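Local coordinates for protein DELTA1-pyrroline-2-carboxylate reductase (Thermococcus litoralis DSM 5473, PDB 6T3E) that catalyses the reduction of delta1-pyrroline-2-carboxylate to L-proline, using NADH, probably in L-hydroxyproline metabolism, at residues R211-V222 / W235-G246. Residues are numbered along the deposited sequence; the frame is centred on the assembly and turned at random.
Sequences REATEKSDILIV and WIREGTHINSVG. With NAI (1,4-dihydronicotinamide adenine dinucleotide), chain F.
Trp235 lays one face of its indole against Arg211 of helix 210-215: Arg211 CB sits 3.8 Å above the ring plane, over its centre, and CD makes a CH-pi contact 3.5 Å from the centroid of the five-membered ring. CG is anti to the backbone N (chi1 -179°), which sends the CB-CG-CD part over this face; after a bend at chi2 the guanidinium meets the ring obliquely, the planes 27° apart. Thr214 CG2 abuts Trp235 CB and Ile236 CG1. Replacing Trp235 with an alanine is likely to strip Arg211 CB and CD of the ring they lie on and open a gap beside Thr214.

Arg237 NH2 forms a salt bridge with Asp218 OD1, 3.1 Å away and almost straight (N-H...O 174°); the oxygen lies in the guanidinium plane, whereas the nitrogen stands above the carboxylate. Arg148 makes a second salt bridge to this oxygen. Strands 219-222 and 241-244 pair in parallel, from His241 N to Asp218 O (3.1 Å) through Val245 N to Val222 O, and Val245 and Gly246 reach NADH. Both are central strands of the Rossmann-type sheet, between 153-157 and 316-319; helices 128-146 and 161-173 pack on the Ile219 and Asn243 face.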
loop_
_atom_site.group_PDB
_atom_site.type_symbol
_atom_site.label_atom_id
_atom_site.label_comp_id
_atom_site.label_asym_id
_atom_site.label_seq_id
_atom_site.Cartn_x
_atom_site.Cartn_y
_atom_site.Cartn_z
ATOM N N ARG B 211 7.749 22.291 30.665
ATOM C CA ARG B 211 6.821 23.191 31.344
ATOM C C ARG B 211 6.983 24.621 30.848
ATOM O O ARG B 211 5.998 25.292 30.512
ATOM C CB ARG B 211 7.055 23.134 32.854
ATOM C CG ARG B 211 6.130 24.015 33.678
ATOM C CD ARG B 211 5.813 23.380 35.036
ATOM N NE ARG B 211 4.676 24.021 35.697
ATOM C CZ ARG B 211 4.553 24.186 37.010
ATOM N NH1 ARG B 211 5.493 23.754 37.836
ATOM N NH2 ARG B 211 3.473 24.781 37.500
ATOM N N GLU B 212 8.224 25.093 30.760
ATOM C CA GLU B 212 8.472 26.477 30.368
ATOM C C GLU B 212 8.041 26.738 28.930
ATOM O O GLU B 212 7.433 27.773 28.639
ATOM C CB GLU B 212 9.954 26.818 30.554
ATOM C CG GLU B 212 10.291 28.253 30.216
ATOM C CD GLU B 212 11.743 28.564 30.454
ATOM O OE1 GLU B 212 12.222 29.616 29.974
ATOM O OE2 GLU B 212 12.408 27.740 31.121
ATOM N N ALA B 213 8.360 25.823 28.013
ATOM C CA ALA B 213 7.957 26.011 26.624
ATOM C C ALA B 213 6.441 26.039 26.494
ATOM O O ALA B 213 5.898 26.795 25.685
ATOM C CB ALA B 213 8.546 24.910 25.746
ATOM N N THR B 214 5.739 25.237 27.301
ATOM C CA THR B 214 4.281 25.210 27.228
ATOM C C THR B 214 3.663 26.469 27.837
ATOM O O THR B 214 2.737 27.054 27.262
ATOM C CB THR B 214 3.763 23.948 27.919
ATOM O OG1 THR B 214 4.388 22.799 27.331
ATOM C CG2 THR B 214 2.248 23.824 27.793
ATOM N N GLU B 215 4.193 26.924 28.974
ATOM C CA GLU B 215 3.592 28.051 29.680
ATOM C C GLU B 215 3.712 29.350 28.894
ATOM O O GLU B 215 2.815 30.198 28.963
ATOM C CB GLU B 215 4.239 28.216 31.055
ATOM C CG GLU B 215 3.460 27.554 32.183
ATOM C CD GLU B 215 4.256 27.449 33.470
ATOM O OE1 GLU B 215 3.780 26.770 34.402
ATOM O OE2 GLU B 215 5.351 28.048 33.549
ATOM N N LYS B 216 4.796 29.529 28.144
ATOM C CA LYS B 216 5.054 30.794 27.473
ATOM C C LYS B 216 4.580 30.820 26.028
ATOM O O LYS B 216 4.805 31.820 25.338
ATOM C CB LYS B 216 6.549 31.122 27.528
ATOM C CG LYS B 216 7.093 31.225 28.928
ATOM C CD LYS B 216 8.590 31.035 28.947
ATOM C CE LYS B 216 9.322 32.349 28.747
ATOM N NZ LYS B 216 10.740 32.203 29.162
ATOM N N SER B 217 3.916 29.765 25.563
ATOM C CA SER B 217 3.555 29.621 24.159
ATOM C C SER B 217 2.242 30.319 23.825
ATOM O O SER B 217 1.261 30.220 24.567
ATOM C CB SER B 217 3.429 28.144 23.794
ATOM O OG SER B 217 4.687 27.509 23.765
ATOM N N ASP B 218 2.223 30.998 22.679
ATOM C CA ASP B 218 0.965 31.344 22.031
ATOM C C ASP B 218 0.521 30.216 21.102
ATOM O O ASP B 218 -0.676 29.921 21.011
ATOM C CB ASP B 218 1.109 32.661 21.257
ATOM C CG ASP B 218 1.279 33.882 22.171
ATOM O OD1 ASP B 218 0.610 33.956 23.231
ATOM O OD2 ASP B 218 2.088 34.771 21.824
ATOM N N ILE B 219 1.487 29.561 20.444
ATOM C CA ILE B 219 1.286 28.353 19.648
ATOM C C ILE B 219 2.305 27.318 20.102
ATOM O O ILE B 219 3.500 27.612 20.183
ATOM C CB ILE B 219 1.451 28.616 18.139
ATOM C CG1 ILE B 219 0.364 29.559 17.633
ATOM C CG2 ILE B 219 1.420 27.304 17.360
ATOM C CD1 ILE B 219 0.587 30.016 16.214
ATOM N N LEU B 220 1.848 26.108 20.383
ATOM C CA LEU B 220 2.734 25.051 20.842
ATOM C C LEU B 220 2.846 23.975 19.777
ATOM O O LEU B 220 1.833 23.500 19.252
ATOM C CB LEU B 220 2.234 24.436 22.152
ATOM C CG LEU B 220 3.087 23.289 22.703
ATOM C CD1 LEU B 220 4.484 23.788 23.036
ATOM C CD2 LEU B 220 2.430 22.667 23.913
ATOM N N ILE B 221 4.079 23.575 19.485
ATOM C CA ILE B 221 4.372 22.528 18.518
ATOM C C ILE B 221 4.932 21.345 19.300
ATOM O O ILE B 221 5.940 21.483 20.001
ATOM C CB ILE B 221 5.376 23.002 17.451
ATOM C CG1 ILE B 221 4.754 24.040 16.515
ATOM C CG2 ILE B 221 5.935 21.825 16.671
ATOM C CD1 ILE B 221 5.787 24.936 15.847
ATOM N N VAL B 222 4.278 20.191 19.183
ATOM C CA VAL B 222 4.728 18.951 19.800
ATOM C C VAL B 222 4.966 17.949 18.672
ATOM O O VAL B 222 4.038 17.635 17.911
ATOM C CB VAL B 222 3.714 18.415 20.826
ATOM C CG1 VAL B 222 4.392 17.444 21.761
ATOM C CG2 VAL B 222 3.081 19.553 21.636
ATOM N N TRP B 235 -0.238 23.268 32.631
ATOM C CA TRP B 235 0.634 24.347 32.191
ATOM C C TRP B 235 0.003 25.241 31.138
ATOM O O TRP B 235 0.413 26.401 31.006
ATOM C CB TRP B 235 1.941 23.782 31.628
ATOM C CG TRP B 235 2.597 22.768 32.510
ATOM C CD1 TRP B 235 2.514 22.678 33.881
ATOM C CD2 TRP B 235 3.445 21.694 32.088
ATOM N NE1 TRP B 235 3.253 21.612 34.324
ATOM C CE2 TRP B 235 3.842 20.998 33.247
ATOM C CE3 TRP B 235 3.915 21.257 30.843
ATOM C CZ2 TRP B 235 4.684 19.890 33.195
ATOM C CZ3 TRP B 235 4.749 20.153 30.796
ATOM C CH2 TRP B 235 5.116 19.477 31.964
ATOM N N ILE B 236 -0.969 24.734 30.387
ATOM C CA ILE B 236 -1.495 25.458 29.236
ATOM C C ILE B 236 -2.427 26.569 29.705
ATOM O O ILE B 236 -3.489 26.304 30.280
ATOM C CB ILE B 236 -2.219 24.502 28.281
ATOM C CG1 ILE B 236 -1.428 23.193 28.162
ATOM C CG2 ILE B 236 -2.389 25.153 26.932
ATOM C CD1 ILE B 236 -1.970 22.216 27.134
ATOM N N ARG B 237 -2.055 27.813 29.418
ATOM C CA ARG B 237 -2.935 28.933 29.703
ATOM C C ARG B 237 -3.905 29.129 28.542
ATOM O O ARG B 237 -3.752 28.547 27.469
ATOM C CB ARG B 237 -2.135 30.210 29.973
ATOM C CG ARG B 237 -1.090 30.538 28.938
ATOM C CD ARG B 237 -0.459 31.893 29.229
ATOM N NE ARG B 237 0.506 32.283 28.204
ATOM C CZ ARG B 237 0.182 32.689 26.978
ATOM N NH1 ARG B 237 -1.092 32.759 26.606
ATOM N NH2 ARG B 237 1.136 33.025 26.118
ATOM N N GLU B 238 -4.930 29.939 28.775
ATOM C CA GLU B 238 -5.943 30.138 27.754
ATOM C C GLU B 238 -5.359 30.835 26.528
ATOM O O GLU B 238 -4.306 31.484 26.573
ATOM C CB GLU B 238 -7.122 30.936 28.306
ATOM C CG GLU B 238 -6.768 31.952 29.359
ATOM C CD GLU B 238 -8.002 32.642 29.915
ATOM O OE1 GLU B 238 -8.196 33.844 29.621
ATOM O OE2 GLU B 238 -8.782 31.980 30.636
ATOM N N GLY B 239 -6.058 30.666 25.412
ATOM C CA GLY B 239 -5.702 31.314 24.174
ATOM C C GLY B 239 -4.566 30.691 23.404
ATOM O O GLY B 239 -4.163 31.249 22.378
ATOM N N THR B 240 -4.043 29.557 23.844
ATOM C CA THR B 240 -2.949 28.910 23.142
ATOM C C THR B 240 -3.496 27.857 22.188
ATOM O O THR B 240 -4.489 27.185 22.486
ATOM C CB THR B 240 -1.948 28.280 24.109
ATOM O OG1 THR B 240 -2.394 26.969 24.469
ATOM C CG2 THR B 240 -1.774 29.145 25.354
ATOM N N HIS B 241 -2.837 27.727 21.037
ATOM C CA HIS B 241 -3.159 26.733 20.024
ATOM C C HIS B 241 -2.057 25.686 19.987
ATOM O O HIS B 241 -0.872 26.023 20.068
ATOM C CB HIS B 241 -3.306 27.369 18.636
ATOM C CG HIS B 241 -3.299 26.370 17.517
ATOM N ND1 HIS B 241 -4.364 25.532 17.260
ATOM C CD2 HIS B 241 -2.350 26.060 16.604
ATOM C CE1 HIS B 241 -4.076 24.756 16.231
ATOM N NE2 HIS B 241 -2.861 25.060 15.811
ATOM N N ILE B 242 -2.451 24.415 19.903
ATOM C CA ILE B 242 -1.526 23.287 19.972
ATOM C C ILE B 242 -1.605 22.499 18.675
ATOM O O ILE B 242 -2.699 22.128 18.234
ATOM C CB ILE B 242 -1.831 22.354 21.160
ATOM C CG1 ILE B 242 -2.246 23.154 22.393
ATOM C CG2 ILE B 242 -0.630 21.471 21.467
ATOM C CD1 ILE B 242 -1.140 23.999 22.952
ATOM N N ASN B 243 -0.446 22.211 18.094
ATOM C CA ASN B 243 -0.319 21.269 16.991
ATOM C C ASN B 243 0.482 20.072 17.485
ATOM O O ASN B 243 1.639 20.220 17.897
ATOM C CB ASN B 243 0.354 21.916 15.778
ATOM C CG ASN B 243 -0.472 23.047 15.189
ATOM O OD1 ASN B 243 -1.628 22.859 14.817
ATOM N ND2 ASN B 243 0.125 24.223 15.090
ATOM N N SER B 244 -0.147 18.900 17.479
ATOM C CA SER B 244 0.470 17.668 17.953
ATOM C C SER B 244 0.488 16.662 16.810
ATOM O O SER B 244 -0.572 16.268 16.307
ATOM C CB SER B 244 -0.284 17.116 19.167
ATOM O OG SER B 244 0.268 15.889 19.606
ATOM N N VAL B 245 1.685 16.271 16.377
ATOM C CA VAL B 245 1.826 15.377 15.237
ATOM C C VAL B 245 2.515 14.074 15.603
ATOM O O VAL B 245 2.606 13.168 14.755
ATOM C CB VAL B 245 2.554 16.070 14.065
ATOM C CG1 VAL B 245 2.025 17.486 13.898
ATOM C CG2 VAL B 245 4.048 16.082 14.291
ATOM N N GLY B 246 2.964 13.931 16.846
ATOM C CA GLY B 246 3.659 12.721 17.226
ATOM C C GLY B 246 2.754 11.512 17.124
ATOM O O GLY B 246 1.530 11.606 17.258
HETATM P PA NAI F . 12.832 12.587 15.067
HETATM O O1A NAI F . 13.384 11.360 15.746
HETATM O O2A NAI F . 13.790 13.056 13.990
HETATM O O5B NAI F . 12.485 13.794 16.131
HETATM C C5B NAI F . 11.818 13.362 17.311
HETATM C C4B NAI F . 12.230 14.323 18.511
HETATM O O4B NAI F . 11.504 14.080 19.552
HETATM C C3B NAI F . 13.688 14.019 18.926
HETATM O O3B NAI F . 14.421 15.153 18.801
HETATM C C2B NAI F . 13.564 13.543 20.388
HETATM O O2B NAI F . 14.807 13.892 21.175
HETATM C C1B NAI F . 12.517 14.192 20.811
HETATM N N9A NAI F . 11.926 13.589 21.975
HETATM C C8A NAI F . 11.621 12.290 22.047
HETATM N N7A NAI F . 11.098 12.068 23.248
HETATM C C5A NAI F . 11.076 13.232 23.919
HETATM C C6A NAI F . 10.634 13.533 25.185
HETATM N N6A NAI F . 10.051 12.723 26.237
HETATM N N1A NAI F . 10.716 14.780 25.643
HETATM C C2A NAI F . 11.226 15.748 24.842
HETATM N N3A NAI F . 11.658 15.451 23.591
HETATM C C4A NAI F . 11.582 14.174 23.139
HETATM O O3 NAI F . 11.381 12.118 14.399
HETATM P PN NAI F . 10.364 13.162 13.592
HETATM O O1N NAI F . 10.570 12.846 12.123
HETATM O O2N NAI F . 10.662 14.594 13.936
HETATM O O5D NAI F . 8.831 12.837 14.019
HETATM C C5D NAI F . 8.344 13.455 15.153
HETATM C C4D NAI F . 6.967 12.825 15.495
HETATM O O4D NAI F . 6.058 13.118 14.586
HETATM C C3D NAI F . 7.081 11.293 15.494
HETATM O O3D NAI F . 6.344 10.790 16.549
HETATM C C2D NAI F . 6.422 10.852 14.179
HETATM O O2D NAI F . 5.939 9.410 14.335
HETATM C C1D NAI F . 5.454 11.721 14.048
HETATM N N1N NAI F . 5.088 11.884 12.631
HETATM C C2N NAI F . 3.700 12.011 12.228
HETATM C C3N NAI F . 3.350 12.649 10.854
HETATM C C7N NAI F . 1.968 13.352 10.775
HETATM O O7N NAI F . 1.326 13.410 11.757
HETATM N N7N NAI F . 1.488 13.929 9.499
HETATM C C4N NAI F . 4.449 13.129 9.928
HETATM C C5N NAI F . 5.809 12.473 10.201
HETATM C C6N NAI F . 6.112 11.920 11.605
#